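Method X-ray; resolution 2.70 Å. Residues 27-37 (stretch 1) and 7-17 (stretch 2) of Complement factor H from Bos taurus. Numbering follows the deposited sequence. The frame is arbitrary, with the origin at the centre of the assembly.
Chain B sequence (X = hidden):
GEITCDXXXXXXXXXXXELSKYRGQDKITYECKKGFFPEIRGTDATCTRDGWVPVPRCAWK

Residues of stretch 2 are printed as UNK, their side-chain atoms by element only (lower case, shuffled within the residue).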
ATOM      1  N   LYS B  27     -24.507  23.230   5.635  1.00 36.71           N
ATOM      2  CA  LYS B  27     -23.271  22.941   6.355  1.00 33.45           C
ATOM      3  C   LYS B  27     -22.245  22.218   5.504  1.00 35.51           C
ATOM      4  O   LYS B  27     -22.562  21.248   4.784  1.00 36.26           O
ATOM      5  CB  LYS B  27     -23.532  22.097   7.623  1.00 36.80           C
ATOM      6  CG  LYS B  27     -24.182  22.844   8.772  1.00 39.21           C
ATOM      7  CD  LYS B  27     -23.861  22.223  10.099  1.00 43.62           C
ATOM      8  CE  LYS B  27     -25.014  22.368  11.045  1.00 64.58           C
ATOM      9  NZ  LYS B  27     -25.920  21.177  10.987  1.00 81.84           N
ATOM     10  N   ILE B  28     -20.994  22.670   5.630  1.00 28.60           N
ATOM     11  CA  ILE B  28     -19.828  22.010   5.056  1.00 24.15           C
ATOM     12  C   ILE B  28     -19.013  21.437   6.248  1.00 28.43           C
ATOM     13  O   ILE B  28     -19.105  21.956   7.359  1.00 29.80           O
ATOM     14  CB  ILE B  28     -18.970  22.898   4.099  1.00 23.87           C
ATOM     15  CG1 ILE B  28     -18.287  24.098   4.817  1.00 24.15           C
ATOM     16  CG2 ILE B  28     -19.763  23.356   2.898  1.00 22.27           C
ATOM     17  CD1 ILE B  28     -16.826  23.893   5.240  1.00 17.60           C
ATOM     18  N   THR B  29     -18.261  20.362   6.016  1.00 23.74           N
ATOM     19  CA  THR B  29     -17.343  19.782   6.996  1.00 23.82           C
ATOM     20  C   THR B  29     -15.952  19.796   6.320  1.00 24.74           C
ATOM     21  O   THR B  29     -15.845  19.537   5.137  1.00 24.58           O
ATOM     22  CB  THR B  29     -17.761  18.378   7.489  1.00 31.06           C
ATOM     23  OG1 THR B  29     -17.858  17.503   6.375  1.00 31.09           O
ATOM     24  CG2 THR B  29     -19.049  18.378   8.297  1.00 29.67           C
ATOM     25  N   TYR B  30     -14.915  20.131   7.041  1.00 20.85           N
ATOM     26  CA  TYR B  30     -13.573  20.197   6.483  1.00 18.32           C
ATOM     27  C   TYR B  30     -12.532  19.431   7.314  1.00 27.40           C
ATOM     28  O   TYR B  30     -12.682  19.284   8.522  1.00 30.59           O
ATOM     29  CB  TYR B  30     -13.146  21.667   6.273  1.00 16.50           C
ATOM     30  CG  TYR B  30     -12.820  22.425   7.545  1.00 16.74           C
ATOM     31  CD1 TYR B  30     -13.833  22.951   8.347  1.00 20.10           C
ATOM     32  CD2 TYR B  30     -11.501  22.712   7.889  1.00 16.49           C
ATOM     33  CE1 TYR B  30     -13.537  23.684   9.490  1.00 23.27           C
ATOM     34  CE2 TYR B  30     -11.195  23.437   9.038  1.00 19.35           C
ATOM     35  CZ  TYR B  30     -12.216  23.924   9.832  1.00 29.76           C
ATOM     36  OH  TYR B  30     -11.927  24.633  10.968  1.00 41.27           O
ATOM     37  N   GLU B  31     -11.468  18.978   6.649  1.00 23.62           N
ATOM     38  CA  GLU B  31     -10.330  18.274   7.240  1.00 24.38           C
ATOM     39  C   GLU B  31      -9.071  18.987   6.792  1.00 28.33           C
ATOM     40  O   GLU B  31      -9.042  19.538   5.702  1.00 26.04           O
ATOM     41  CB  GLU B  31     -10.288  16.807   6.782  1.00 25.25           C
ATOM     42  CG  GLU B  31     -11.388  15.951   7.364  1.00 33.16           C
ATOM     43  CD  GLU B  31     -11.317  15.769   8.864  1.00 43.72           C
ATOM     44  OE1 GLU B  31     -10.241  15.355   9.353  1.00 34.78           O
ATOM     45  OE2 GLU B  31     -12.341  16.021   9.545  1.00 36.11           O
ATOM     46  N   CYS B  32      -8.047  18.976   7.619  1.00 29.02           N
ATOM     47  CA  CYS B  32      -6.779  19.616   7.315  1.00 31.28           C
ATOM     48  C   CYS B  32      -5.734  18.582   6.837  1.00 33.74           C
ATOM     49  O   CYS B  32      -5.798  17.406   7.211  1.00 32.42           O
ATOM     50  CB  CYS B  32      -6.283  20.423   8.520  1.00 35.83           C
ATOM     51  SG  CYS B  32      -7.351  21.824   8.994  1.00 40.91           S
ATOM     52  N   LYS B  33      -4.777  19.037   5.996  1.00 30.82           N
ATOM     53  CA  LYS B  33      -3.663  18.246   5.463  1.00 32.37           C
ATOM     54  C   LYS B  33      -2.814  17.765   6.619  1.00 38.85           C
ATOM     55  O   LYS B  33      -2.760  18.443   7.648  1.00 40.38           O
ATOM     56  CB  LYS B  33      -2.763  19.132   4.586  1.00 37.18           C
ATOM     57  CG  LYS B  33      -3.081  19.133   3.107  1.00 67.19           C
ATOM     58  CD  LYS B  33      -1.805  19.462   2.338  1.00 89.77           C
ATOM     59  CE  LYS B  33      -1.931  20.665   1.435  1.00104.78           C
ATOM     60  NZ  LYS B  33      -2.451  20.280   0.095  1.00108.85           N
ATOM     61  N   LYS B  34      -2.107  16.633   6.445  1.00 35.98           N
ATOM     62  CA  LYS B  34      -1.208  16.092   7.463  1.00 38.55           C
ATOM     63  C   LYS B  34      -0.220  17.215   7.807  1.00 45.72           C
ATOM     64  O   LYS B  34       0.340  17.834   6.897  1.00 46.88           O
ATOM     65  CB  LYS B  34      -0.484  14.848   6.917  1.00 41.89           C
ATOM     66  CG  LYS B  34       0.090  13.924   7.976  1.00 50.54           C
ATOM     67  CD  LYS B  34       1.137  13.004   7.375  1.00 58.78           C
ATOM     68  CE  LYS B  34       1.852  12.155   8.399  1.00 67.65           C
ATOM     69  NZ  LYS B  34       2.822  11.236   7.751  1.00 79.86           N
ATOM     70  N   GLY B  35      -0.122  17.548   9.093  1.00 43.33           N
ATOM     71  CA  GLY B  35       0.741  18.623   9.565  1.00 45.64           C
ATOM     72  C   GLY B  35       0.022  19.911   9.904  1.00 49.39           C
ATOM     73  O   GLY B  35       0.604  20.801  10.524  1.00 52.73           O
ATOM     74  N   PHE B  36      -1.249  20.018   9.497  1.00 44.20           N
ATOM     75  CA  PHE B  36      -2.110  21.183   9.710  1.00 43.55           C
ATOM     76  C   PHE B  36      -3.255  20.826  10.616  1.00 49.08           C
ATOM     77  O   PHE B  36      -3.712  19.681  10.598  1.00 47.97           O
ATOM     78  CB  PHE B  36      -2.634  21.727   8.376  1.00 42.55           C
ATOM     79  CG  PHE B  36      -1.594  22.432   7.544  1.00 46.40           C
ATOM     80  CD1 PHE B  36      -0.757  21.716   6.700  1.00 51.23           C
ATOM     81  CD2 PHE B  36      -1.466  23.815   7.588  1.00 50.82           C
ATOM     82  CE1 PHE B  36       0.199  22.370   5.925  1.00 55.01           C
ATOM     83  CE2 PHE B  36      -0.507  24.470   6.818  1.00 56.21           C
ATOM     84  CZ  PHE B  36       0.320  23.743   5.990  1.00 55.48           C
ATOM     85  N   PHE B  37      -3.708  21.800  11.419  1.00 49.54           N
ATOM     86  CA  PHE B  37      -4.771  21.640  12.409  1.00 51.76           C
ATOM     87  C   PHE B  37      -5.777  22.790  12.303  1.00 54.75           C
ATOM     88  O   PHE B  37      -5.367  23.915  11.995  1.00 54.74           O
ATOM     89  CB  PHE B  37      -4.164  21.593  13.831  1.00 59.96           C
ATOM     90  CG  PHE B  37      -3.118  20.512  14.016  1.00 65.69           C
ATOM     91  CD1 PHE B  37      -1.780  20.754  13.718  1.00 72.28           C
ATOM     92  CD2 PHE B  37      -3.475  19.237  14.455  1.00 69.95           C
ATOM     93  CE1 PHE B  37      -0.817  19.740  13.859  1.00 76.37           C
ATOM     94  CE2 PHE B  37      -2.510  18.220  14.587  1.00 75.29           C
ATOM     95  CZ  PHE B  37      -1.190  18.479  14.288  1.00 75.52           C
ATOM     96  N   UNK B   7     -18.549  28.825  -2.565  1.00 27.59           N
ATOM     97  CA  UNK B   7     -17.783  27.752  -1.909  1.00 24.48           C
ATOM     98  C   UNK B   7     -16.711  28.299  -0.956  1.00 27.38           C
ATOM     99  O   UNK B   7     -16.117  29.347  -1.258  1.00 28.98           O
ATOM    100  c   UNK B   7     -18.499  28.704  -4.036  1.00 28.91           C
ATOM    101  c   UNK B   7     -17.921  27.386  -4.270  1.00 31.18           C
ATOM    102  c   UNK B   7     -17.122  27.031  -3.083  1.00 25.70           C
ATOM    103  N   UNK B   8     -16.468  27.654   0.217  1.00 19.77           N
ATOM    104  CA  UNK B   8     -15.420  28.164   1.119  1.00 18.33           C
ATOM    105  C   UNK B   8     -14.037  28.029   0.510  1.00 22.52           C
ATOM    106  O   UNK B   8     -13.802  27.195  -0.361  1.00 23.22           O
ATOM    107  c   UNK B   8     -15.543  27.284   2.369  1.00 18.47           C
ATOM    108  c   UNK B   8     -16.233  26.101   1.941  1.00 21.31           C
ATOM    109  c   UNK B   8     -17.089  26.428   0.751  1.00 17.78           C
ATOM    110  N   UNK B   9     -13.125  28.871   0.947  1.00 19.24           N
ATOM    111  CA  UNK B   9     -11.768  28.816   0.478  1.00 17.61           C
ATOM    112  C   UNK B   9     -10.963  28.396   1.708  1.00 23.01           C
ATOM    113  O   UNK B   9     -10.881  29.128   2.694  1.00 26.17           O
ATOM    114  n   UNK B   9      -8.563  32.898  -3.399  1.00 29.61           N
ATOM    115  c   UNK B   9     -11.361  30.161  -0.137  1.00 16.32           C
ATOM    116  c   UNK B   9      -9.865  32.890  -3.142  1.00 42.65           C
ATOM    117  n   UNK B   9     -10.629  33.870  -3.609  1.00 20.43           N
ATOM    118  c   UNK B   9     -12.127  30.467  -1.441  1.00 15.32           C
ATOM    119  c   UNK B   9     -11.812  31.805  -2.105  1.00 12.85           C
ATOM    120  n   UNK B   9     -10.400  31.898  -2.454  1.00 29.40           N
ATOM    121  N   UNK B  10     -10.513  27.141   1.696  1.00 17.60           N
ATOM    122  CA  UNK B  10      -9.762  26.502   2.774  1.00 16.93           C
ATOM    123  C   UNK B  10      -8.389  26.039   2.237  1.00 24.13           C
ATOM    124  O   UNK B  10      -8.218  24.854   1.923  1.00 20.28           O
ATOM    125  c   UNK B  10     -12.945  24.693   3.957  1.00 13.26           C
ATOM    126  c   UNK B  10      -9.841  24.923   4.787  1.00 20.86           C
ATOM    127  c   UNK B  10     -10.552  25.351   3.495  1.00 16.80           C
ATOM    128  c   UNK B  10     -12.005  25.767   3.793  1.00 15.77           C
ATOM    129  N   UNK B  11      -7.377  26.956   2.166  1.00 25.98           N
ATOM    130  CA  UNK B  11      -6.020  26.506   1.818  1.00 27.27           C
ATOM    131  C   UNK B  11      -5.528  25.485   2.879  1.00 33.63           C
ATOM    132  O   UNK B  11      -5.861  25.622   4.067  1.00 33.55           O
ATOM    133  c   UNK B  11      -6.130  28.885   1.932  1.00 34.38           C
ATOM    134  c   UNK B  11      -5.188  27.800   1.893  1.00 31.05           C
ATOM    135  c   UNK B  11      -7.377  28.389   2.531  1.00 27.86           C
ATOM    136  N   UNK B  12      -4.759  24.459   2.444  1.00 30.43           N
ATOM    137  CA  UNK B  12      -4.161  23.391   3.275  1.00 30.25           C
ATOM    138  C   UNK B  12      -5.203  22.514   3.993  1.00 31.33           C
ATOM    139  O   UNK B  12      -4.885  21.837   4.980  1.00 30.95           O
ATOM    140  n   UNK B  12      -1.894  25.982   3.954  1.00 26.50           N
ATOM    141  c   UNK B  12      -3.113  23.944   4.256  1.00 30.39           C
ATOM    142  o   UNK B  12      -1.299  24.267   2.700  1.00 42.46           O
ATOM    143  c   UNK B  12      -2.026  24.743   3.574  1.00 40.25           C
ATOM    144  N   UNK B  13      -6.413  22.500   3.430  1.00 26.38           N
ATOM    145  CA  UNK B  13      -7.547  21.717   3.896  1.00 25.02           C
ATOM    146  C   UNK B  13      -8.434  21.228   2.771  1.00 26.75           C
ATOM    147  O   UNK B  13      -8.243  21.630   1.616  1.00 26.55           O
ATOM    148  N   UNK B  14      -9.412  20.354   3.109  1.00 21.71           N
ATOM    149  CA  UNK B  14     -10.422  19.781   2.190  1.00 19.41           C
ATOM    150  C   UNK B  14     -11.812  19.884   2.828  1.00 25.45           C
ATOM    151  O   UNK B  14     -11.998  19.400   3.941  1.00 28.08           O
ATOM    152  c   UNK B  14      -9.055  17.572   2.426  1.00 20.00           C
ATOM    153  c   UNK B  14     -10.391  18.046   0.291  1.00 19.74           C
ATOM    154  c   UNK B  14     -10.220  18.288   1.776  1.00 20.43           C
ATOM    155  N   UNK B  15     -12.790  20.442   2.115  1.00 20.06           N
ATOM    156  CA  UNK B  15     -14.188  20.501   2.571  1.00 18.23           C
ATOM    157  C   UNK B  15     -15.049  19.580   1.720  1.00 22.97           C
ATOM    158  O   UNK B  15     -14.635  19.108   0.642  1.00 21.39           O
ATOM    159  c   UNK B  15     -13.830  23.249   0.609  1.00 19.77           C
ATOM    160  c   UNK B  15     -13.949  23.819  -0.662  1.00 19.44           C
ATOM    161  c   UNK B  15     -16.095  22.509   0.499  1.00 17.35           C
ATOM    162  c   UNK B  15     -16.222  23.078  -0.769  1.00 17.41           C
ATOM    163  c   UNK B  15     -14.760  21.932   2.565  1.00 17.51           C
ATOM    164  c   UNK B  15     -14.895  22.559   1.195  1.00 17.40           C
ATOM    165  c   UNK B  15     -15.147  23.733  -1.341  1.00 21.64           C
ATOM    166  o   UNK B  15     -15.265  24.302  -2.579  1.00 24.69           O
ATOM    167  N   UNK B  16     -16.250  19.322   2.231  1.00 20.59           N
ATOM    168  CA  UNK B  16     -17.285  18.527   1.600  1.00 20.03           C
ATOM    169  C   UNK B  16     -18.663  19.057   2.063  1.00 25.46           C
ATOM    170  O   UNK B  16     -18.762  19.539   3.197  1.00 25.92           O
ATOM    171  n   UNK B  16     -21.790  17.139   3.982  1.00 31.60           N
ATOM    172  c   UNK B  16     -17.198  16.546   3.324  1.00 14.10           C
ATOM    173  n   UNK B  16     -19.589  16.465   3.961  1.00 18.65           N
ATOM    174  n   UNK B  16     -21.131  15.400   2.624  1.00 46.01           N
ATOM    175  c   UNK B  16     -20.832  16.336   3.522  1.00 43.76           C
ATOM    176  c   UNK B  16     -17.084  17.021   1.866  1.00 18.63           C
ATOM    177  c   UNK B  16     -18.445  15.668   3.501  1.00 14.60           C
ATOM    178  N   UNK B  17     -19.728  19.008   1.222  1.00 22.22           N
ATOM    179  CA  UNK B  17     -19.724  18.599  -0.190  1.00 21.38           C
ATOM    180  C   UNK B  17     -19.160  19.759  -1.047  1.00 23.63           C
ATOM    181  O   UNK B  17     -19.008  20.892  -0.571  1.00 20.14           O
ATOM    182  c   UNK B  17     -21.048  19.532   1.616  1.00 25.61           C
ATOM    183  c   UNK B  17     -21.932  19.267   0.404  1.00 30.95           C
ATOM    184  c   UNK B  17     -21.199  18.306  -0.464  1.00 24.81           C
TER

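Position 7 has three side-chain carbons that close a ring onto the backbone N. Nothing of stretch 1 lies within contact range. The ring identifies Pro7.

Position 8 again carries three carbons closed onto its own N. One of them lies 4.0 Å from Ile28 CD1, an apolar contact. This is Pro8, and the contacting atom is CG.

Position 9 has three carbons, a nitrogen, then a carbon bearing two more nitrogens. That unbranched chain ending in a guanidinium is Arg9. It does not reach stretch 1.

Position 10 has four carbons, forked at the first, with one arm two carbons long. The tip of that arm lies 3.8 Å from Tyr30 CB and 4.2 Å from Ile28 CD1. Forking at CB with unequal arms means Ile10. Its CB points toward stretch 1.

Position 11 has three carbons in a ring closed onto N. It is Pro11, with no contact to stretch 1.

Position 12 has two carbons, the second carrying one oxygen and one nitrogen. Its CB sits over the face of the Phe36 ring, 3.6 Å from the centroid, as a CH-pi contact. The short amide is Asn12. Its CG is 3.5 Å from Phe36 CZ, and its backbone O accepts a hydrogen bond from Lys33 N at 3.0 Å.

Position 13 has no side-chain atoms, so it is Gly13. A CB here would clash with Ile10 CG2 at 2.8 Å and sit tightly against Glu31 O at 3.2 Å. Gly13 also ends a type II turn that starts at Ile10.

Position 14 has one carbon carrying two more. That symmetric fork is Val14. Its backbone pairs with Glu31 through two hydrogen bonds, Val14 N to Glu31 O at 2.7 Å and Glu31 N to Val14 O at 2.8 Å.

Position 15 has one carbon, then a six-carbon ring bearing an oxygen. It is Tyr15. Its CB lies 4.1 Å from Tyr30 CB and 3.9 Å from Ile28 CD1, while the end of the side chain leads away.

Position 16 has three carbons, a nitrogen, and a carbon with two more nitrogens. The chain nitrogen is 3.1 Å from Thr29 OG1. This is Arg16, and its NE donates a hydrogen bond to that oxygen.

Position 17 has three carbons closed onto N, after a cis peptide bond. It is Pro17. Its CD lies 3.9 Å from Lys27 O.

The contact is an antiparallel strand pair. Backbone hydrogen bonds join Arg16 with Thr29 and Val14 with Glu31, and Lys33 N to Asn12 O extends the ladder beyond them. Between these pairs, Tyr15 faces Tyr30 without backbone hydrogen bonds, their CA atoms 4.0 Å apart. Both tyrosines start on the same sheet face, where Ile10 packs against Tyr30; Ile28 adds apolar contacts to Pro8, Ile10 and Tyr15. Arg16 and Thr29 lie on the other face. Asn12 against Phe36 closes the turn end.

Stretch 2 (7-17) PPRIPNGVYRP
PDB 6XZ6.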